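Local coordinates for putative cytoplasmic protein (Salmonella typhimurium LT2, PDB 2Q02) that is of unknown function but binds zinc in a xylose isomerase-like TIM barrel and may be an isomerase, at residues A[20-28]-A[56-67]; A[217-227]-A[262-272]. All coordinates share one frame; numbering follows the deposited sequence.

Contact 1: A[20-28]-A[56-67]; sequences SIEAFFRLV and VRNLAEKYGLEI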
loop_
_atom_site.group_PDB
_atom_site.type_symbol
_atom_site.label_atom_id
_atom_site.label_comp_id
_atom_site.label_asym_id
_atom_site.label_seq_id
_atom_site.Cartn_x
_atom_site.Cartn_y
_atom_site.Cartn_z
ATOM N N SER A 20 -7.856 -15.694 -9.810
ATOM C CA SER A 20 -6.820 -15.501 -10.807
ATOM C C SER A 20 -6.761 -14.025 -11.168
ATOM O O SER A 20 -7.681 -13.266 -10.869
ATOM C CB SER A 20 -7.118 -16.292 -12.072
ATOM O OG SER A 20 -8.035 -15.583 -12.888
ATOM N N ILE A 21 -5.694 -13.624 -11.841
ATOM C CA ILE A 21 -5.534 -12.227 -12.215
ATOM C C ILE A 21 -6.667 -11.730 -13.120
ATOM O O ILE A 21 -7.122 -10.610 -12.929
ATOM C CB ILE A 21 -4.156 -11.958 -12.861
ATOM C CG1 ILE A 21 -3.047 -12.159 -11.813
ATOM C CG2 ILE A 21 -4.108 -10.547 -13.447
ATOM C CD1 ILE A 21 -1.635 -11.938 -12.310
ATOM N N GLU A 22 -7.120 -12.540 -14.086
ATOM C CA GLU A 22 -8.239 -12.109 -14.959
ATOM C C GLU A 22 -9.569 -12.018 -14.207
ATOM O O GLU A 22 -10.342 -11.091 -14.450
ATOM C CB GLU A 22 -8.429 -12.966 -16.222
ATOM C CG GLU A 22 -9.626 -12.470 -17.063
ATOM C CD GLU A 22 -9.625 -12.951 -18.507
ATOM O OE1 GLU A 22 -8.974 -13.979 -18.788
ATOM O OE2 GLU A 22 -10.289 -12.313 -19.367
ATOM N N ALA A 23 -9.827 -12.979 -13.317
ATOM C CA ALA A 23 -11.014 -12.945 -12.466
ATOM C C ALA A 23 -11.000 -11.717 -11.550
ATOM O O ALA A 23 -12.023 -11.088 -11.316
ATOM C CB ALA A 23 -11.107 -14.232 -11.636
ATOM N N PHE A 24 -9.822 -11.387 -11.039
ATOM C CA PHE A 24 -9.661 -10.234 -10.161
ATOM C C PHE A 24 -9.897 -8.932 -10.934
ATOM O O PHE A 24 -10.665 -8.074 -10.500
ATOM C CB PHE A 24 -8.284 -10.260 -9.486
ATOM C CG PHE A 24 -7.920 -8.983 -8.813
ATOM C CD1 PHE A 24 -8.725 -8.457 -7.827
ATOM C CD2 PHE A 24 -6.759 -8.303 -9.159
ATOM C CE1 PHE A 24 -8.400 -7.273 -7.201
ATOM C CE2 PHE A 24 -6.415 -7.111 -8.525
ATOM C CZ PHE A 24 -7.248 -6.594 -7.553
ATOM N N PHE A 25 -9.261 -8.811 -12.096
ATOM C CA PHE A 25 -9.403 -7.629 -12.955
ATOM C C PHE A 25 -10.842 -7.453 -13.426
ATOM O O PHE A 25 -11.344 -6.329 -13.476
ATOM C CB PHE A 25 -8.483 -7.727 -14.196
ATOM C CG PHE A 25 -7.008 -7.424 -13.933
ATOM C CD1 PHE A 25 -6.467 -7.400 -12.648
ATOM C CD2 PHE A 25 -6.151 -7.188 -15.002
ATOM C CE1 PHE A 25 -5.128 -7.128 -12.444
ATOM C CE2 PHE A 25 -4.807 -6.912 -14.787
ATOM C CZ PHE A 25 -4.304 -6.888 -13.511
ATOM N N ARG A 26 -11.489 -8.565 -13.774
ATOM C CA ARG A 26 -12.869 -8.551 -14.277
ATOM C C ARG A 26 -13.827 -8.045 -13.182
ATOM O O ARG A 26 -14.754 -7.288 -13.462
ATOM C CB ARG A 26 -13.282 -9.946 -14.804
ATOM C CG ARG A 26 -14.688 -10.001 -15.415
ATOM C CD ARG A 26 -14.992 -11.337 -16.095
ATOM N NE ARG A 26 -14.682 -12.472 -15.222
ATOM C CZ ARG A 26 -13.994 -13.568 -15.569
ATOM N NH1 ARG A 26 -13.543 -13.754 -16.813
ATOM N NH2 ARG A 26 -13.775 -14.511 -14.651
ATOM N N LEU A 27 -13.573 -8.441 -11.937
ATOM C CA LEU A 27 -14.363 -7.988 -10.784
ATOM C C LEU A 27 -14.235 -6.477 -10.581
ATOM O O LEU A 27 -15.248 -5.775 -10.434
ATOM C CB LEU A 27 -13.921 -8.751 -9.524
ATOM C CG LEU A 27 -14.608 -8.499 -8.189
ATOM C CD1 LEU A 27 -14.447 -9.733 -7.333
ATOM C CD2 LEU A 27 -14.040 -7.273 -7.499
ATOM N N VAL A 28 -12.993 -5.984 -10.593
ATOM C CA VAL A 28 -12.719 -4.555 -10.409
ATOM C C VAL A 28 -13.400 -3.711 -11.507
ATOM O O VAL A 28 -13.932 -2.635 -11.221
ATOM C CB VAL A 28 -11.199 -4.276 -10.364
ATOM C CG1 VAL A 28 -10.908 -2.774 -10.341
ATOM C CG2 VAL A 28 -10.566 -4.955 -9.164
ATOM N N VAL A 56 -0.410 -9.997 -18.848
ATOM C CA VAL A 56 -0.910 -9.163 -17.757
ATOM C C VAL A 56 -1.219 -7.740 -18.230
ATOM O O VAL A 56 -2.215 -7.148 -17.815
ATOM C CB VAL A 56 0.091 -9.137 -16.590
ATOM C CG1 VAL A 56 -0.406 -8.235 -15.450
ATOM C CG2 VAL A 56 0.312 -10.535 -16.069
ATOM N N ARG A 57 -0.363 -7.204 -19.097
ATOM C CA ARG A 57 -0.602 -5.902 -19.728
ATOM C C ARG A 57 -1.897 -5.897 -20.519
ATOM O O ARG A 57 -2.702 -4.980 -20.382
ATOM C CB ARG A 57 0.518 -5.542 -20.709
ATOM C CG ARG A 57 1.729 -4.831 -20.132
ATOM C CD ARG A 57 2.498 -4.158 -21.265
ATOM N NE ARG A 57 3.886 -3.863 -20.904
ATOM C CZ ARG A 57 4.416 -2.646 -20.703
ATOM N NH1 ARG A 57 3.703 -1.526 -20.832
ATOM N NH2 ARG A 57 5.700 -2.552 -20.372
ATOM N N ASN A 58 -2.081 -6.919 -21.354
ATOM C CA ASN A 58 -3.298 -7.051 -22.169
ATOM C C ASN A 58 -4.565 -7.172 -21.341
ATOM O O ASN A 58 -5.599 -6.619 -21.723
ATOM C CB ASN A 58 -3.204 -8.251 -23.114
ATOM C CG ASN A 58 -2.114 -8.082 -24.163
ATOM O OD1 ASN A 58 -1.348 -7.116 -24.139
ATOM N ND2 ASN A 58 -2.037 -9.026 -25.085
ATOM N N LEU A 59 -4.476 -7.893 -20.219
ATOM C CA LEU A 59 -5.589 -8.023 -19.279
ATOM C C LEU A 59 -5.946 -6.668 -18.671
ATOM O O LEU A 59 -7.108 -6.245 -18.691
ATOM C CB LEU A 59 -5.253 -9.041 -18.178
ATOM C CG LEU A 59 -5.240 -10.521 -18.604
ATOM C CD1 LEU A 59 -4.853 -11.407 -17.439
ATOM C CD2 LEU A 59 -6.577 -10.962 -19.167
ATOM N N ALA A 60 -4.943 -5.971 -18.162
ATOM C CA ALA A 60 -5.163 -4.653 -17.576
ATOM C C ALA A 60 -5.831 -3.721 -18.563
ATOM O O ALA A 60 -6.754 -3.000 -18.213
ATOM C CB ALA A 60 -3.863 -4.063 -17.115
ATOM N N GLU A 61 -5.365 -3.759 -19.804
ATOM C CA GLU A 61 -5.888 -2.911 -20.868
ATOM C C GLU A 61 -7.302 -3.340 -21.314
ATOM O O GLU A 61 -8.136 -2.497 -21.659
ATOM C CB GLU A 61 -4.908 -2.925 -22.032
ATOM C CG GLU A 61 -5.313 -2.049 -23.212
ATOM C CD GLU A 61 -4.281 -2.064 -24.345
ATOM O OE1 GLU A 61 -3.069 -2.298 -24.057
ATOM O OE2 GLU A 61 -4.679 -1.830 -25.516
ATOM N N LYS A 62 -7.558 -4.645 -21.297
ATOM C CA LYS A 62 -8.876 -5.215 -21.620
ATOM C C LYS A 62 -9.973 -4.771 -20.644
ATOM O O LYS A 62 -11.127 -4.565 -21.044
ATOM C CB LYS A 62 -8.755 -6.749 -21.614
ATOM C CG LYS A 62 -10.000 -7.541 -21.906
ATOM C CD LYS A 62 -9.667 -9.026 -21.887
ATOM C CE LYS A 62 -10.701 -9.853 -22.624
ATOM N NZ LYS A 62 -11.934 -9.955 -21.828
ATOM N N TYR A 63 -9.603 -4.632 -19.369
ATOM C CA TYR A 63 -10.541 -4.235 -18.323
ATOM C C TYR A 63 -10.370 -2.766 -17.909
ATOM O O TYR A 63 -10.953 -2.318 -16.926
ATOM C CB TYR A 63 -10.412 -5.184 -17.128
ATOM C CG TYR A 63 -10.808 -6.592 -17.499
ATOM C CD1 TYR A 63 -12.143 -6.933 -17.648
ATOM C CD2 TYR A 63 -9.855 -7.569 -17.732
ATOM C CE1 TYR A 63 -12.525 -8.224 -17.995
ATOM C CE2 TYR A 63 -10.222 -8.857 -18.090
ATOM C CZ TYR A 63 -11.560 -9.182 -18.218
ATOM O OH TYR A 63 -11.941 -10.455 -18.572
ATOM N N GLY A 64 -9.592 -2.019 -18.682
ATOM C CA GLY A 64 -9.432 -0.582 -18.481
ATOM C C GLY A 64 -8.830 -0.186 -17.139
ATOM O O GLY A 64 -9.252 0.798 -16.530
ATOM N N LEU A 65 -7.831 -0.950 -16.686
ATOM C CA LEU A 65 -7.230 -0.775 -15.359
ATOM C C LEU A 65 -5.816 -0.263 -15.450
ATOM O O LEU A 65 -5.053 -0.670 -16.332
ATOM C CB LEU A 65 -7.195 -2.094 -14.588
ATOM C CG LEU A 65 -8.528 -2.831 -14.495
ATOM C CD1 LEU A 65 -8.347 -4.117 -13.706
ATOM C CD2 LEU A 65 -9.610 -1.953 -13.878
ATOM N N GLU A 66 -5.480 0.640 -14.536
ATOM C CA GLU A 66 -4.097 1.025 -14.268
ATOM C C GLU A 66 -3.579 0.194 -13.104
ATOM O O GLU A 66 -4.188 0.158 -12.048
ATOM C CB GLU A 66 -4.002 2.515 -13.904
ATOM C CG GLU A 66 -2.743 2.884 -13.100
ATOM C CD GLU A 66 -2.447 4.395 -13.031
ATOM O OE1 GLU A 66 -3.369 5.198 -12.715
ATOM O OE2 GLU A 66 -1.266 4.769 -13.276
ATOM N N ILE A 67 -2.440 -0.462 -13.285
ATOM C CA ILE A 67 -1.764 -1.113 -12.174
ATOM C C ILE A 67 -0.926 -0.042 -11.484
ATOM O O ILE A 67 0.077 0.397 -12.025
ATOM C CB ILE A 67 -0.879 -2.272 -12.656
ATOM C CG1 ILE A 67 -1.747 -3.342 -13.328
ATOM C CG2 ILE A 67 -0.060 -2.849 -11.471
ATOM C CD1 ILE A 67 -0.975 -4.391 -14.074
#
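The carboxylate of E22 receives the phenol of Y63 in a hydrogen bond of 2.6 Å, OH to OE2, on the anti lone pair of that oxygen. It joins the first two outer helices of the TIM barrel, 21-30 and 53-62, whose short segments here run nearly parallel, 19° apart with axes 9.8 Å from each other. CG of E22 lies anti to its backbone N (chi1 179°) and the chain runs on extended, which carries OE2 to the edge of the Y63 ring. K62 adds a long salt bridge, NZ to E22 OE2 at 3.8 Å, and a weak bond to the same phenol oxygen. One face of the Y63 ring lies on the backbone of helix 21-30, with R26 CA 4.0 Å from the ring centroid as a CH-pi contact; K62 CG covers the opposite face. Deeper, the F25 ring turns an edge to the backbone of 53-62, CE2 standing 3.5 Å from A60 N. Beyond Y63, G64 (phi 62°) is the C-prime residue of a Schellman motif that leads the chain back into strand 66-73. The L65 that follows makes an off-centre CH-pi contact, its CD1 4.1 Å from the F25 ring centroid.

Contact 2: A[217-227]-A[262-272]; sequences MLSEKDVMQNY and QINRSVSLLLQ
Across this contact the CA atoms of L218 and S266 come within 4.9 Å, as the loop entering helix 226-235 runs against the last helix of the TIM barrel, 256-271, the two closing on each other again at Y227 and L270. Such a close approach suits a small residue, and S266 uses it. Its OG accepts from L218 N at 3.1 Å (N-H...O angle 148°) and donates to Q262 O at 2.8 Å, nearly in line with that carbonyl; Q262 O also accepts from S266 N. OG stands beside its own backbone N (chi1 -68°), which turns it back toward the carbonyl one turn earlier, and the hydroxyl bridges helix and loop backbone. A water makes a second link, accepting from M217 N and donating to Q262 OE1.

M217, a selenomethionine, bends at chi2 and chi3 so that CE reaches the helix backbone, 3.4 Å from Q262 O. L218 meets L270 at about a right angle, the two CD1 atoms 4.0 Å apart; M217, L218 and S266 all touch F244 of the eighth strand, so loop and helix meet over the same strand. L269 CD1 instead lies against the S219-D222 type I turn, whose S219 OG accepts from K221 N in an ST turn and bonds to E202. Farther on, D222 OD1 forms an Asx turn with M224 N, while OD2 takes both N226 N and N226 ND2, holding the entry to helix 226-235. Near the C-terminus, the Y227 ring presents an edge to L269 O, and Q272 NE2 bonds that same carbonyl in its plane, on a lone pair, at 3.1 Å.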
loop_
_atom_site.group_PDB
_atom_site.type_symbol
_atom_site.label_atom_id
_atom_site.label_comp_id
_atom_site.label_asym_id
_atom_site.label_seq_id
_atom_site.Cartn_x
_atom_site.Cartn_y
_atom_site.Cartn_z
HETATM N N MSE A 217 -12.137 -5.127 6.219
HETATM C CA MSE A 217 -12.599 -3.960 5.497
HETATM C C MSE A 217 -13.332 -2.982 6.438
HETATM O O MSE A 217 -13.393 -3.198 7.662
HETATM C CB MSE A 217 -13.424 -4.416 4.289
HETATM C CG MSE A 217 -12.540 -5.060 3.211
HETATM SE SE MSE A 217 -11.500 -3.700 2.150
HETATM C CE MSE A 217 -12.968 -3.122 1.026
ATOM N N LEU A 218 -13.833 -1.882 5.876
ATOM C CA LEU A 218 -14.354 -0.780 6.689
ATOM C C LEU A 218 -15.767 -1.059 7.143
ATOM O O LEU A 218 -16.612 -1.417 6.340
ATOM C CB LEU A 218 -14.280 0.550 5.922
ATOM C CG LEU A 218 -12.849 0.944 5.498
ATOM C CD1 LEU A 218 -12.807 2.341 4.833
ATOM C CD2 LEU A 218 -11.892 0.880 6.671
ATOM N N SER A 219 -16.009 -0.942 8.439
ATOM C CA SER A 219 -17.368 -1.019 8.964
ATOM C C SER A 219 -17.574 0.096 9.988
ATOM O O SER A 219 -16.653 0.884 10.259
ATOM C CB SER A 219 -17.633 -2.394 9.591
ATOM O OG SER A 219 -17.122 -2.475 10.916
ATOM N N GLU A 220 -18.780 0.149 10.548
ATOM C CA GLU A 220 -19.085 1.015 11.688
ATOM C C GLU A 220 -18.326 0.585 12.940
ATOM O O GLU A 220 -18.086 1.393 13.831
ATOM C CB GLU A 220 -20.591 0.999 11.990
ATOM C CG GLU A 220 -21.490 1.515 10.859
ATOM C CD GLU A 220 -21.221 2.969 10.506
ATOM O OE1 GLU A 220 -20.681 3.691 11.372
ATOM O OE2 GLU A 220 -21.543 3.389 9.367
ATOM N N LYS A 221 -17.945 -0.688 13.007
ATOM C CA LYS A 221 -17.239 -1.208 14.174
ATOM C C LYS A 221 -15.723 -0.990 14.097
ATOM O O LYS A 221 -15.021 -1.382 15.031
ATOM C CB LYS A 221 -17.572 -2.699 14.400
ATOM N N ASP A 222 -15.227 -0.378 13.009
ATOM C CA ASP A 222 -13.782 -0.084 12.825
ATOM C C ASP A 222 -13.202 0.614 14.063
ATOM O O ASP A 222 -13.779 1.560 14.584
ATOM C CB ASP A 222 -13.536 0.768 11.543
ATOM C CG ASP A 222 -12.051 1.204 11.357
ATOM O OD1 ASP A 222 -11.104 0.465 11.716
ATOM O OD2 ASP A 222 -11.810 2.305 10.825
ATOM N N VAL A 223 -12.053 0.140 14.517
ATOM C CA VAL A 223 -11.406 0.662 15.723
ATOM C C VAL A 223 -10.378 1.777 15.401
ATOM O O VAL A 223 -9.975 2.544 16.282
ATOM C CB VAL A 223 -10.764 -0.529 16.532
ATOM C CG1 VAL A 223 -9.570 -0.101 17.384
ATOM C CG2 VAL A 223 -11.832 -1.216 17.395
HETATM N N MSE A 224 -9.981 1.895 14.141
HETATM C CA MSE A 224 -8.804 2.693 13.818
HETATM C C MSE A 224 -9.074 4.120 13.335
HETATM O O MSE A 224 -8.117 4.859 13.069
HETATM C CB MSE A 224 -7.954 1.946 12.798
HETATM C CG MSE A 224 -7.719 0.526 13.198
HETATM SE SE MSE A 224 -6.203 -0.184 12.335
HETATM C CE MSE A 224 -5.843 -1.470 13.595
ATOM N N GLN A 225 -10.347 4.505 13.234
ATOM C CA GLN A 225 -10.735 5.848 12.809
ATOM C C GLN A 225 -10.365 6.148 11.351
ATOM O O GLN A 225 -9.861 7.222 11.043
ATOM C CB GLN A 225 -10.156 6.923 13.751
ATOM C CG GLN A 225 -10.898 7.028 15.082
ATOM C CD GLN A 225 -10.563 8.307 15.846
ATOM O OE1 GLN A 225 -11.199 9.342 15.651
ATOM N NE2 GLN A 225 -9.564 8.232 16.721
ATOM N N ASN A 226 -10.622 5.206 10.450
ATOM C CA ASN A 226 -10.345 5.450 9.033
ATOM C C ASN A 226 -11.135 6.645 8.484
ATOM O O ASN A 226 -10.554 7.474 7.806
ATOM C CB ASN A 226 -10.619 4.205 8.177
ATOM C CG ASN A 226 -9.528 3.163 8.302
ATOM O OD1 ASN A 226 -8.718 2.971 7.392
ATOM N ND2 ASN A 226 -9.499 2.488 9.439
ATOM N N TYR A 227 -12.439 6.727 8.790
ATOM C CA TYR A 227 -13.284 7.824 8.303
ATOM C C TYR A 227 -12.639 9.134 8.666
ATOM O O TYR A 227 -12.533 10.023 7.823
ATOM C CB TYR A 227 -14.714 7.779 8.892
ATOM C CG TYR A 227 -15.695 8.796 8.270
ATOM C CD1 TYR A 227 -16.404 8.492 7.110
ATOM C CD2 TYR A 227 -15.904 10.060 8.847
ATOM C CE1 TYR A 227 -17.303 9.414 6.533
ATOM C CE2 TYR A 227 -16.796 10.991 8.278
ATOM C CZ TYR A 227 -17.495 10.665 7.112
ATOM O OH TYR A 227 -18.380 11.574 6.518
ATOM N N GLN A 262 -18.234 -5.808 0.035
ATOM C CA GLN A 262 -17.358 -5.186 1.034
ATOM C C GLN A 262 -16.655 -3.952 0.501
ATOM O O GLN A 262 -16.378 -3.010 1.240
ATOM C CB GLN A 262 -16.315 -6.192 1.485
ATOM C CG GLN A 262 -16.908 -7.397 2.210
ATOM C CD GLN A 262 -16.949 -7.232 3.716
ATOM O OE1 GLN A 262 -16.579 -6.191 4.260
ATOM N NE2 GLN A 262 -17.395 -8.273 4.398
ATOM N N ILE A 263 -16.347 -3.978 -0.787
ATOM C CA ILE A 263 -15.752 -2.830 -1.457
ATOM C C ILE A 263 -16.821 -1.774 -1.590
ATOM O O ILE A 263 -16.582 -0.616 -1.282
ATOM C CB ILE A 263 -15.151 -3.192 -2.856
ATOM C CG1 ILE A 263 -13.977 -4.179 -2.698
ATOM C CG2 ILE A 263 -14.654 -1.947 -3.560
ATOM C CD1 ILE A 263 -13.646 -5.023 -3.940
ATOM N N ASN A 264 -18.003 -2.157 -2.047
ATOM C CA ASN A 264 -19.130 -1.198 -2.088
ATOM C C ASN A 264 -19.487 -0.635 -0.685
ATOM O O ASN A 264 -19.640 0.586 -0.524
ATOM C CB ASN A 264 -20.358 -1.818 -2.776
ATOM C CG ASN A 264 -20.160 -2.023 -4.277
ATOM O OD1 ASN A 264 -19.321 -1.374 -4.913
ATOM N ND2 ASN A 264 -20.939 -2.928 -4.848
ATOM N N ARG A 265 -19.564 -1.514 0.322
ATOM C CA ARG A 265 -19.897 -1.091 1.681
ATOM C C ARG A 265 -18.839 -0.135 2.239
ATOM O O ARG A 265 -19.171 0.845 2.893
ATOM C CB ARG A 265 -20.107 -2.302 2.610
ATOM N N SER A 266 -17.570 -0.410 1.962
ATOM C CA SER A 266 -16.469 0.437 2.442
ATOM C C SER A 266 -16.494 1.830 1.804
ATOM O O SER A 266 -16.438 2.832 2.515
ATOM C CB SER A 266 -15.129 -0.247 2.212
ATOM O OG SER A 266 -15.022 -1.393 3.048
ATOM N N VAL A 267 -16.607 1.884 0.478
ATOM C CA VAL A 267 -16.751 3.152 -0.255
ATOM C C VAL A 267 -17.916 3.978 0.272
ATOM O O VAL A 267 -17.735 5.149 0.625
ATOM C CB VAL A 267 -16.891 2.909 -1.782
ATOM C CG1 VAL A 267 -17.431 4.145 -2.522
ATOM C CG2 VAL A 267 -15.522 2.525 -2.358
ATOM N N SER A 268 -19.090 3.346 0.363
ATOM C CA SER A 268 -20.318 4.007 0.826
ATOM C C SER A 268 -20.191 4.577 2.224
ATOM O O SER A 268 -20.785 5.609 2.536
ATOM C CB SER A 268 -21.502 3.038 0.788
ATOM O OG SER A 268 -21.820 2.719 -0.553
ATOM N N LEU A 269 -19.426 3.897 3.066
ATOM C CA LEU A 269 -19.153 4.386 4.403
ATOM C C LEU A 269 -18.383 5.713 4.402
ATOM O O LEU A 269 -18.598 6.549 5.270
ATOM C CB LEU A 269 -18.377 3.341 5.188
ATOM C CG LEU A 269 -18.267 3.601 6.693
ATOM C CD1 LEU A 269 -18.629 2.322 7.486
ATOM C CD2 LEU A 269 -16.870 4.144 7.075
ATOM N N LEU A 270 -17.496 5.902 3.435
ATOM C CA LEU A 270 -16.677 7.113 3.367
ATOM C C LEU A 270 -17.470 8.279 2.801
ATOM O O LEU A 270 -17.281 9.421 3.217
ATOM C CB LEU A 270 -15.397 6.860 2.549
ATOM C CG LEU A 270 -14.498 5.786 3.183
ATOM C CD1 LEU A 270 -13.427 5.310 2.211
ATOM C CD2 LEU A 270 -13.890 6.275 4.493
ATOM N N LEU A 271 -18.384 7.986 1.881
ATOM C CA LEU A 271 -19.161 9.030 1.218
ATOM C C LEU A 271 -20.474 9.392 1.943
ATOM O O LEU A 271 -21.213 10.282 1.490
ATOM C CB LEU A 271 -19.426 8.609 -0.238
ATOM C CG LEU A 271 -18.154 8.215 -1.018
ATOM C CD1 LEU A 271 -18.456 7.702 -2.429
ATOM C CD2 LEU A 271 -17.168 9.367 -1.095
ATOM N N GLN A 272 -20.763 8.730 3.067
ATOM C CA GLN A 272 -22.058 8.911 3.766
ATOM C C GLN A 272 -22.272 10.327 4.309
ATOM O O GLN A 272 -21.361 11.153 4.394
ATOM C CB GLN A 272 -22.197 7.917 4.927
ATOM C CG GLN A 272 -21.244 8.189 6.100
ATOM C CD GLN A 272 -21.536 7.334 7.307
ATOM O OE1 GLN A 272 -22.613 7.431 7.892
ATOM N NE2 GLN A 272 -20.575 6.497 7.698
ATOM O OXT GLN A 272 -23.383 10.669 4.705
HETATM O O HOH W 1 -14.705 -7.012 6.257
#

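Contact 1 closes before contact 2 opens along the chain, and their centres stand 25 Å apart on the outside of one eight-stranded parallel barrel. The first joins helices 21-30 and 53-62 and the start of strand 66-73, early in the fold; the second joins the loop leading to helix 226-235 with the final helix, 256-271. Because strand 242-244 lies next to strand 9-12, the last helix neighbours the first, and the contacts meet there: L27 CD2 is 4.2 Å from I263 CD1. Through their helices the two contacts flank the place where the barrel closes. The zinc site of E139, D170, H197 and E245 lies inward, with the M217 side chain about 7 Å from that of E245.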